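Local coordinates for protein sulfatase (Bacteroides fragilis CAG:558, PDB 6USS) that probably hydrolyses sulfate esters as a calcium-dependent arylsulfatase of a gut bacterium, captured here as an active-site mutant, at residues S86-R92 with S321-G325; I161-K165 with A258-H263; H104-T110 with W129-V134. The protein carries 1 engineered substitution. All coordinates share one frame. Residues are numbered along the deposited sequence.

Contact 1 of 3, residues S86-R92 with S321-G325; sequences SICSPTR and SDNGG. Engineered in segment 86-92: Cys88 (natural residue Ser). With CA (calcium ion), chain C.
Asp322 packs its side chain against the first turn of helix 88-97, its carboxylate lying beside Cys88 (CB to Asp322 OD2, 3.4 Å) and its CB against the methyl of Thr91 (CG2 to CB, 3.9 Å). Ser86 and Ile87 lead in with non-helical backbones (phi/psi -87/1 and -142/146); Ile87 is the N-cap, and Cys88 to Arg92 are helical, with Arg92 N bonded to Cys88 O at 2.9 Å. Opposite, the chain leaves strand 315-321: Asp322 turns at -92/-17, and Asn323 is almost fully extended at -172/178. In register, Ser86 faces Asn323 (CA-CA 5.0 Å) and Thr91 faces Asp322 (6.0 Å). Thr91, chi1 m, donates from OG1 to Asp322 O at 3.0 Å, and the same OG1 also bonds Ser85 N. Arg92 leaves the backbone sideways, and its chi1 m, chi2 t, chi3 t chain brings NE to Asp322 OD2 at 3.0 Å, a salt bridge.

With chi1 p, Asp322 grips the calcium ion with both oxygens, OD2 at 2.2 Å and OD1 at 2.8 Å. Cys88 SG, chi1 m, lies 2.1 Å from the ion; the side chain of Asn323, also chi1 p, joins the site, and Asp42 and Asp43 complete it. Cys88-Ser89-Pro90-Thr91-Arg92 is the C/S-x-P-x-R core of the sulfatase signature, here carrying an engineered cysteine where the natural serine is predicted to become 3-oxoalanine (formylglycine). Since Asp322 OD2 serves metal and arginine together, the contact ties the charge of Arg92 to the calcium, beside the position predicted to carry 3-oxoalanine in the natural protein.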
loop_
_atom_site.group_PDB
_atom_site.type_symbol
_atom_site.label_atom_id
_atom_site.label_comp_id
_atom_site.label_asym_id
_atom_site.label_seq_id
_atom_site.Cartn_x
_atom_site.Cartn_y
_atom_site.Cartn_z
ATOM N N SER A 86 12.756 17.216 19.759
ATOM C CA SER A 86 13.737 16.508 20.573
ATOM C C SER A 86 13.410 15.033 20.754
ATOM O O SER A 86 14.183 14.324 21.403
ATOM C CB SER A 86 13.893 17.184 21.938
ATOM O OG SER A 86 12.700 17.151 22.684
ATOM N N ILE A 87 12.313 14.552 20.164
ATOM C CA ILE A 87 11.811 13.195 20.360
ATOM C C ILE A 87 11.278 12.682 19.028
ATOM O O ILE A 87 10.725 13.449 18.232
ATOM C CB ILE A 87 10.719 13.177 21.462
ATOM C CG1 ILE A 87 11.362 13.352 22.832
ATOM C CG2 ILE A 87 9.876 11.917 21.419
ATOM C CD1 ILE A 87 12.320 12.248 23.197
ATOM N N CYS A 88 11.431 11.365 18.800
ATOM C CA CYS A 88 11.139 10.758 17.493
ATOM C C CYS A 88 9.741 11.105 16.978
ATOM O O CYS A 88 9.568 11.453 15.805
ATOM C CB CYS A 88 11.267 9.237 17.561
ATOM S SG CYS A 88 12.772 8.595 18.335
ATOM N N SER A 89 8.722 10.993 17.829
ATOM C CA SER A 89 7.355 11.037 17.315
ATOM C C SER A 89 6.968 12.421 16.801
ATOM O O SER A 89 6.457 12.506 15.670
ATOM C CB SER A 89 6.385 10.514 18.379
ATOM O OG SER A 89 6.425 9.102 18.448
ATOM N N PRO A 90 7.159 13.527 17.542
ATOM C CA PRO A 90 6.810 14.829 16.950
ATOM C C PRO A 90 7.584 15.137 15.688
ATOM O O PRO A 90 7.019 15.728 14.759
ATOM C CB PRO A 90 7.119 15.830 18.072
ATOM C CG PRO A 90 8.052 15.123 18.973
ATOM C CD PRO A 90 7.584 13.685 18.944
ATOM N N THR A 91 8.856 14.742 15.616
ATOM C CA THR A 91 9.640 15.034 14.420
ATOM C C THR A 91 9.111 14.269 13.212
ATOM O O THR A 91 8.872 14.855 12.147
ATOM C CB THR A 91 11.110 14.708 14.660
ATOM O OG1 THR A 91 11.632 15.613 15.641
ATOM C CG2 THR A 91 11.909 14.844 13.369
ATOM N N ARG A 92 8.889 12.962 13.367
ATOM C CA ARG A 92 8.507 12.158 12.213
ATOM C C ARG A 92 7.106 12.515 11.723
ATOM O O ARG A 92 6.876 12.595 10.509
ATOM C CB ARG A 92 8.646 10.669 12.550
ATOM C CG ARG A 92 10.105 10.167 12.424
ATOM C CD ARG A 92 10.439 9.012 13.355
ATOM N NE ARG A 92 11.869 8.930 13.639
ATOM C CZ ARG A 92 12.776 8.404 12.818
ATOM N NH1 ARG A 92 12.397 7.907 11.643
ATOM N NH2 ARG A 92 14.063 8.372 13.173
ATOM N N SER A 321 18.633 13.714 10.484
ATOM C CA SER A 321 18.412 12.962 11.706
ATOM C C SER A 321 17.185 13.526 12.410
ATOM O O SER A 321 16.847 14.701 12.261
ATOM C CB SER A 321 19.631 13.010 12.636
ATOM O OG SER A 321 19.338 12.342 13.853
ATOM N N ASP A 322 16.530 12.684 13.209
ATOM C CA ASP A 322 15.232 13.054 13.755
ATOM C C ASP A 322 15.290 13.728 15.124
ATOM O O ASP A 322 14.287 14.320 15.525
ATOM C CB ASP A 322 14.319 11.824 13.834
ATOM C CG ASP A 322 14.662 10.922 14.998
ATOM O OD1 ASP A 322 15.851 10.864 15.392
ATOM O OD2 ASP A 322 13.730 10.294 15.538
ATOM N N ASN A 323 16.398 13.630 15.859
ATOM C CA ASN A 323 16.575 14.374 17.112
ATOM C C ASN A 323 18.009 14.182 17.596
ATOM O O ASN A 323 18.805 13.470 16.972
ATOM C CB ASN A 323 15.569 13.969 18.199
ATOM C CG ASN A 323 15.584 12.486 18.493
ATOM O OD1 ASN A 323 16.580 11.952 19.000
ATOM N ND2 ASN A 323 14.475 11.807 18.192
ATOM N N GLY A 324 18.339 14.839 18.718
ATOM C CA GLY A 324 19.698 14.799 19.231
ATOM C C GLY A 324 20.096 13.440 19.788
ATOM O O GLY A 324 19.270 12.578 20.097
ATOM N N GLY A 325 21.401 13.231 19.904
ATOM C CA GLY A 325 21.884 11.987 20.472
ATOM C C GLY A 325 21.468 11.835 21.922
ATOM O O GLY A 325 21.234 12.811 22.636
HETATM CA CA CA C . 14.516 9.444 17.451
#

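Contact 2 of 3, residues I161-K165 with A258-H263; sequences IHCGK and AHYAIH
This is a parallel beta bridge between the C-terminal ends of strands 159-164 and 253-258, neighbours in the large central sheet of the alkaline phosphatase-like sulfatase fold, at the edge where the strands give way to active-site loops. Gly164 pairs with Ala258 (CA-CA 4.8 Å), and Ala258 bonds to the residues flanking Gly164: Ala258 N donates to Cys163 O at 2.8 Å, and Lys165 N donates to Ala258 O at 2.6 Å. Gly164 CA also makes a CA-H...O contact with Ala258 O at 3.1 Å. At the Gly164 phi/psi of 107/-141 a CB would be jammed against Cys163 O, which by itself calls for glycine, and would also clash with Ala258 O.

Beyond the bridge the 258-263 segment stays extended at His259 (-66/149), turns at Tyr260 (-78/-31) and, with a cis peptide before Ile262 (-114/44), closes a turn with His263 N to Tyr260 O at 3.1 Å. Tyr260, chi1 m and chi2 -80°, lays its ring face against Lys165: CB sits 3.9 Å from the Tyr260 ring centroid, 22° off the normal, a CH-pi contact, and Lys165 CA is 3.5 Å from Tyr260 CZ. Lys165 is all-trans, running out from the sheet toward the calcium site, where NZ bonds Gly193 O and makes a salt bridge with Asp42. The His263 side chain, chi1 t, comes to the same region, its CD2 4.4 Å from Lys165 NZ. The pairing thus places Lys165 and His263 beside the calcium ligands Asp42 and Asp43. On strand 159-164, His162 (chi1 t, chi2 82°) folds forward so that its NE2 donates to Gly164 O at 2.8 Å.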
loop_
_atom_site.group_PDB
_atom_site.type_symbol
_atom_site.label_atom_id
_atom_site.label_comp_id
_atom_site.label_asym_id
_atom_site.label_seq_id
_atom_site.Cartn_x
_atom_site.Cartn_y
_atom_site.Cartn_z
ATOM N N ILE A 161 8.652 4.185 -1.584
ATOM C CA ILE A 161 9.246 3.081 -0.841
ATOM C C ILE A 161 9.564 3.557 0.567
ATOM O O ILE A 161 10.234 4.584 0.737
ATOM C CB ILE A 161 10.536 2.567 -1.507
ATOM C CG1 ILE A 161 10.295 2.207 -2.965
ATOM C CG2 ILE A 161 11.112 1.399 -0.726
ATOM C CD1 ILE A 161 11.568 2.034 -3.744
ATOM N N HIS A 162 9.107 2.796 1.568
ATOM C CA HIS A 162 9.496 2.983 2.961
ATOM C C HIS A 162 10.375 1.830 3.442
ATOM O O HIS A 162 10.031 0.649 3.269
ATOM C CB HIS A 162 8.299 3.087 3.909
ATOM C CG HIS A 162 8.700 2.975 5.346
ATOM N ND1 HIS A 162 9.185 4.047 6.069
ATOM C CD2 HIS A 162 8.813 1.897 6.157
ATOM C CE1 HIS A 162 9.513 3.644 7.286
ATOM N NE2 HIS A 162 9.297 2.344 7.365
ATOM N N CYS A 163 11.474 2.177 4.107
ATOM C CA CYS A 163 12.420 1.181 4.583
ATOM C C CYS A 163 12.929 1.582 5.957
ATOM O O CYS A 163 13.589 2.622 6.096
ATOM C CB CYS A 163 13.575 1.044 3.592
ATOM S SG CYS A 163 14.802 -0.186 4.112
ATOM N N GLY A 164 12.625 0.760 6.963
ATOM C CA GLY A 164 13.086 1.029 8.317
ATOM C C GLY A 164 12.040 1.518 9.310
ATOM O O GLY A 164 10.900 1.041 9.320
ATOM N N LYS A 165 12.439 2.463 10.163
ATOM C CA LYS A 165 11.585 2.953 11.240
ATOM C C LYS A 165 10.494 3.866 10.694
ATOM O O LYS A 165 10.784 4.909 10.102
ATOM C CB LYS A 165 12.425 3.699 12.274
ATOM C CG LYS A 165 11.644 4.653 13.149
ATOM C CD LYS A 165 12.369 4.862 14.465
ATOM C CE LYS A 165 11.784 6.037 15.230
ATOM N NZ LYS A 165 12.640 6.376 16.392
ATOM N N ALA A 258 14.811 5.122 6.440
ATOM C CA ALA A 258 14.724 5.569 7.831
ATOM C C ALA A 258 15.318 4.497 8.743
ATOM O O ALA A 258 14.623 3.568 9.151
ATOM C CB ALA A 258 13.276 5.884 8.209
ATOM N N HIS A 259 16.598 4.654 9.083
ATOM C CA HIS A 259 17.323 3.649 9.854
ATOM C C HIS A 259 16.769 3.503 11.266
ATOM O O HIS A 259 16.247 4.455 11.860
ATOM C CB HIS A 259 18.812 4.000 9.934
ATOM C CG HIS A 259 19.587 3.498 8.770
ATOM N ND1 HIS A 259 19.973 2.181 8.653
ATOM C CD2 HIS A 259 20.010 4.116 7.642
ATOM C CE1 HIS A 259 20.608 2.010 7.508
ATOM N NE2 HIS A 259 20.648 3.170 6.877
ATOM N N TYR A 260 16.878 2.284 11.800
ATOM C CA TYR A 260 16.675 2.120 13.233
ATOM C C TYR A 260 17.903 2.570 14.017
ATOM O O TYR A 260 17.769 3.045 15.152
ATOM C CB TYR A 260 16.319 0.669 13.564
ATOM C CG TYR A 260 14.895 0.335 13.229
ATOM C CD1 TYR A 260 13.868 0.703 14.078
ATOM C CD2 TYR A 260 14.575 -0.334 12.060
ATOM C CE1 TYR A 260 12.560 0.421 13.773
ATOM C CE2 TYR A 260 13.262 -0.622 11.733
ATOM C CZ TYR A 260 12.249 -0.244 12.601
ATOM O OH TYR A 260 10.923 -0.534 12.322
ATOM N N ALA A 261 19.097 2.419 13.435
ATOM C CA ALA A 261 20.299 3.036 13.982
ATOM C C ALA A 261 20.110 4.548 14.058
ATOM O O ALA A 261 19.528 5.156 13.157
ATOM C CB ALA A 261 21.501 2.689 13.104
ATOM N N ILE A 262 20.620 5.175 15.119
ATOM C CA ILE A 262 21.521 4.576 16.096
ATOM C C ILE A 262 20.862 4.476 17.474
ATOM O O ILE A 262 21.469 4.799 18.500
ATOM C CB ILE A 262 22.814 5.392 16.163
ATOM C CG1 ILE A 262 22.483 6.875 16.421
ATOM C CG2 ILE A 262 23.608 5.208 14.872
ATOM C CD1 ILE A 262 23.701 7.805 16.454
ATOM N N HIS A 263 19.606 4.034 17.465
ATOM C CA HIS A 263 18.768 3.923 18.650
ATOM C C HIS A 263 19.345 2.896 19.623
ATOM O O HIS A 263 20.099 1.999 19.242
ATOM C CB HIS A 263 17.348 3.517 18.231
ATOM C CG HIS A 263 16.296 3.830 19.245
ATOM N ND1 HIS A 263 15.955 2.957 20.259
ATOM C CD2 HIS A 263 15.509 4.922 19.409
ATOM C CE1 HIS A 263 15.008 3.500 21.006
ATOM N NE2 HIS A 263 14.718 4.691 20.510
#

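Contact 3 of 3, residues H104-T110 with W129-V134; sequences HRVTNWT and WNVNGV
Two hydrogen bonds fix the registration: Asn130 N to Arg105 O and Asn130 ND2 to His104 O, both 2.8 Å, with Asn130 at chi1 m. They meet the chain where helix 101-104 ends, Arg105 taking the positive phi (64/12). Val106 (-88/75) then centres an inverse gamma turn, its N donating to His104 ND1 at 3.0 Å while His104 NE2 bonds Ser94. Asn130 (-89/72) centres another and opens a type I turn, closed by Gly133 N to Asn130 O at 2.9 Å, that leads into strand 133-135. The contact thus joins the loop following the signature helix and its successor, helix 101-104, to this short strand of a two-stranded parallel sheet. Trp129, chi1 p and chi2 -81°, slides its indole under the 104-110 loop: Asn108 CB lies 4.0 Å from the six-membered ring centroid in a CH-pi contact, Thr110 CG2 sits at the ring edge 3.7 Å from Trp129 CZ3, and Val106 CG1 is 4.2 Å from CZ3. Val106 CG2 meets Val134 CG1 at 3.9 Å.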
loop_
_atom_site.group_PDB
_atom_site.type_symbol
_atom_site.label_atom_id
_atom_site.label_comp_id
_atom_site.label_asym_id
_atom_site.label_seq_id
_atom_site.Cartn_x
_atom_site.Cartn_y
_atom_site.Cartn_z
ATOM N N HIS A 104 -0.042 19.246 15.656
ATOM C CA HIS A 104 -0.550 17.887 15.515
ATOM C C HIS A 104 -0.604 17.125 16.836
ATOM O O HIS A 104 -1.229 16.060 16.887
ATOM C CB HIS A 104 0.242 17.093 14.455
ATOM C CG HIS A 104 1.699 16.913 14.756
ATOM N ND1 HIS A 104 2.163 16.266 15.886
ATOM C CD2 HIS A 104 2.798 17.262 14.043
ATOM C CE1 HIS A 104 3.484 16.238 15.858
ATOM N NE2 HIS A 104 3.895 16.837 14.751
ATOM N N ARG A 105 0.006 17.645 17.899
ATOM C CA ARG A 105 -0.136 17.135 19.261
ATOM C C ARG A 105 0.402 15.724 19.459
ATOM O O ARG A 105 0.130 15.111 20.499
ATOM C CB ARG A 105 -1.592 17.171 19.728
ATOM C CG ARG A 105 -2.186 18.553 19.697
ATOM C CD ARG A 105 -3.683 18.474 19.712
ATOM N NE ARG A 105 -4.300 19.712 20.167
ATOM C CZ ARG A 105 -5.594 19.822 20.451
ATOM N NH1 ARG A 105 -6.382 18.765 20.332
ATOM N NH2 ARG A 105 -6.105 20.978 20.855
ATOM N N VAL A 106 1.145 15.179 18.501
ATOM C CA VAL A 106 1.904 13.962 18.768
ATOM C C VAL A 106 3.250 14.411 19.316
ATOM O O VAL A 106 4.259 14.376 18.606
ATOM C CB VAL A 106 2.063 13.095 17.501
ATOM C CG1 VAL A 106 2.395 11.687 17.869
ATOM C CG2 VAL A 106 0.804 13.126 16.663
ATOM N N THR A 107 3.269 14.864 20.576
ATOM C CA THR A 107 4.382 15.632 21.133
ATOM C C THR A 107 5.320 14.805 21.994
ATOM O O THR A 107 6.373 15.314 22.394
ATOM C CB THR A 107 3.867 16.834 21.959
ATOM O OG1 THR A 107 2.754 16.440 22.767
ATOM C CG2 THR A 107 3.442 17.992 21.049
ATOM N N ASN A 108 4.974 13.561 22.296
ATOM C CA ASN A 108 5.899 12.630 22.920
ATOM C C ASN A 108 5.842 11.324 22.137
ATOM O O ASN A 108 5.056 11.188 21.194
ATOM C CB ASN A 108 5.558 12.445 24.398
ATOM C CG ASN A 108 6.701 11.891 25.186
ATOM O OD1 ASN A 108 7.725 11.489 24.624
ATOM N ND2 ASN A 108 6.530 11.835 26.506
ATOM N N TRP A 109 6.663 10.343 22.513
ATOM C CA TRP A 109 6.785 9.161 21.662
ATOM C C TRP A 109 5.601 8.198 21.823
ATOM O O TRP A 109 5.074 7.996 22.918
ATOM C CB TRP A 109 8.115 8.442 21.914
ATOM C CG TRP A 109 8.257 7.762 23.234
ATOM C CD1 TRP A 109 8.765 8.300 24.383
ATOM C CD2 TRP A 109 7.918 6.399 23.538
ATOM N NE1 TRP A 109 8.755 7.357 25.391
ATOM C CE2 TRP A 109 8.237 6.183 24.899
ATOM C CE3 TRP A 109 7.379 5.343 22.793
ATOM C CZ2 TRP A 109 8.023 4.952 25.533
ATOM C CZ3 TRP A 109 7.178 4.121 23.418
ATOM C CH2 TRP A 109 7.497 3.938 24.778
ATOM N N THR A 110 5.181 7.604 20.711
ATOM C CA THR A 110 3.987 6.771 20.672
ATOM C C THR A 110 4.335 5.299 20.482
ATOM O O THR A 110 5.352 4.957 19.865
ATOM C CB THR A 110 3.053 7.202 19.540
ATOM O OG1 THR A 110 3.646 6.861 18.284
ATOM C CG2 THR A 110 2.817 8.690 19.582
ATOM N N TRP A 129 -2.697 14.667 24.819
ATOM C CA TRP A 129 -2.055 14.696 23.518
ATOM C C TRP A 129 -2.422 13.455 22.686
ATOM O O TRP A 129 -3.119 12.548 23.143
ATOM C CB TRP A 129 -0.546 14.860 23.712
ATOM C CG TRP A 129 0.174 13.699 24.356
ATOM C CD1 TRP A 129 0.252 13.403 25.700
ATOM C CD2 TRP A 129 0.949 12.695 23.680
ATOM N NE1 TRP A 129 1.028 12.271 25.891
ATOM C CE2 TRP A 129 1.470 11.824 24.670
ATOM C CE3 TRP A 129 1.259 12.454 22.335
ATOM C CZ2 TRP A 129 2.277 10.729 24.353
ATOM C CZ3 TRP A 129 2.062 11.361 22.023
ATOM C CH2 TRP A 129 2.561 10.512 23.030
ATOM N N ASN A 130 -1.970 13.445 21.430
ATOM C CA ASN A 130 -2.432 12.473 20.433
ATOM C C ASN A 130 -1.573 11.205 20.464
ATOM O O ASN A 130 -0.817 10.904 19.537
ATOM C CB ASN A 130 -2.442 13.102 19.046
ATOM C CG ASN A 130 -3.694 13.913 18.792
ATOM O OD1 ASN A 130 -4.758 13.586 19.303
ATOM N ND2 ASN A 130 -3.576 14.972 17.999
ATOM N N VAL A 131 -1.758 10.426 21.535
ATOM C CA VAL A 131 -0.973 9.227 21.826
ATOM C C VAL A 131 -1.013 8.246 20.665
ATOM O O VAL A 131 -0.170 7.349 20.581
ATOM C CB VAL A 131 -1.474 8.524 23.101
ATOM C CG1 VAL A 131 -1.232 9.389 24.322
ATOM C CG2 VAL A 131 -2.959 8.172 22.958
ATOM N N ASN A 132 -2.001 8.383 19.779
ATOM C CA ASN A 132 -2.162 7.416 18.708
ATOM C C ASN A 132 -1.512 7.848 17.407
ATOM O O ASN A 132 -1.497 7.052 16.455
ATOM C CB ASN A 132 -3.644 7.132 18.459
ATOM C CG ASN A 132 -4.236 6.165 19.473
ATOM O OD1 ASN A 132 -3.518 5.548 20.278
ATOM N ND2 ASN A 132 -5.560 6.044 19.454
ATOM N N GLY A 133 -0.987 9.079 17.328
ATOM C CA GLY A 133 -0.135 9.441 16.207
ATOM C C GLY A 133 -0.863 10.155 15.091
ATOM O O GLY A 133 -1.741 10.982 15.345
ATOM N N VAL A 134 -0.522 9.857 13.845
ATOM C CA VAL A 134 -1.218 10.462 12.720
ATOM C C VAL A 134 -1.768 9.354 11.830
ATOM O O VAL A 134 -1.294 8.217 11.843
ATOM C CB VAL A 134 -0.305 11.401 11.911
ATOM C CG1 VAL A 134 0.350 12.430 12.838
ATOM C CG2 VAL A 134 0.740 10.583 11.128
#

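Contact 1 spans the longest loop in sequence, and contacts 3 and 2 lie in series within it: 86-92, 104-110, 129-134, 161-165, 258-263 and 321-325. Contacts 2 and 3 each have their centre 13 Å from that of contact 1 but lie 19 Å from each other, with nearest atoms about 7 Å apart. Helix 88-97 links them: Cys88 SG lies 3.0 Å from Lys165 NZ and Arg92 also packs on Lys165, while Ser89 OG probably hydrogen-bonds Thr110 N at 3.0 Å. Strands 159-164, 253-258 and 315-321 share the central sheet; contact 1 supplies calcium ligands from helix 88-97 and the end of strand 315-321, while contact 2 sets Lys165 and His263 beside them.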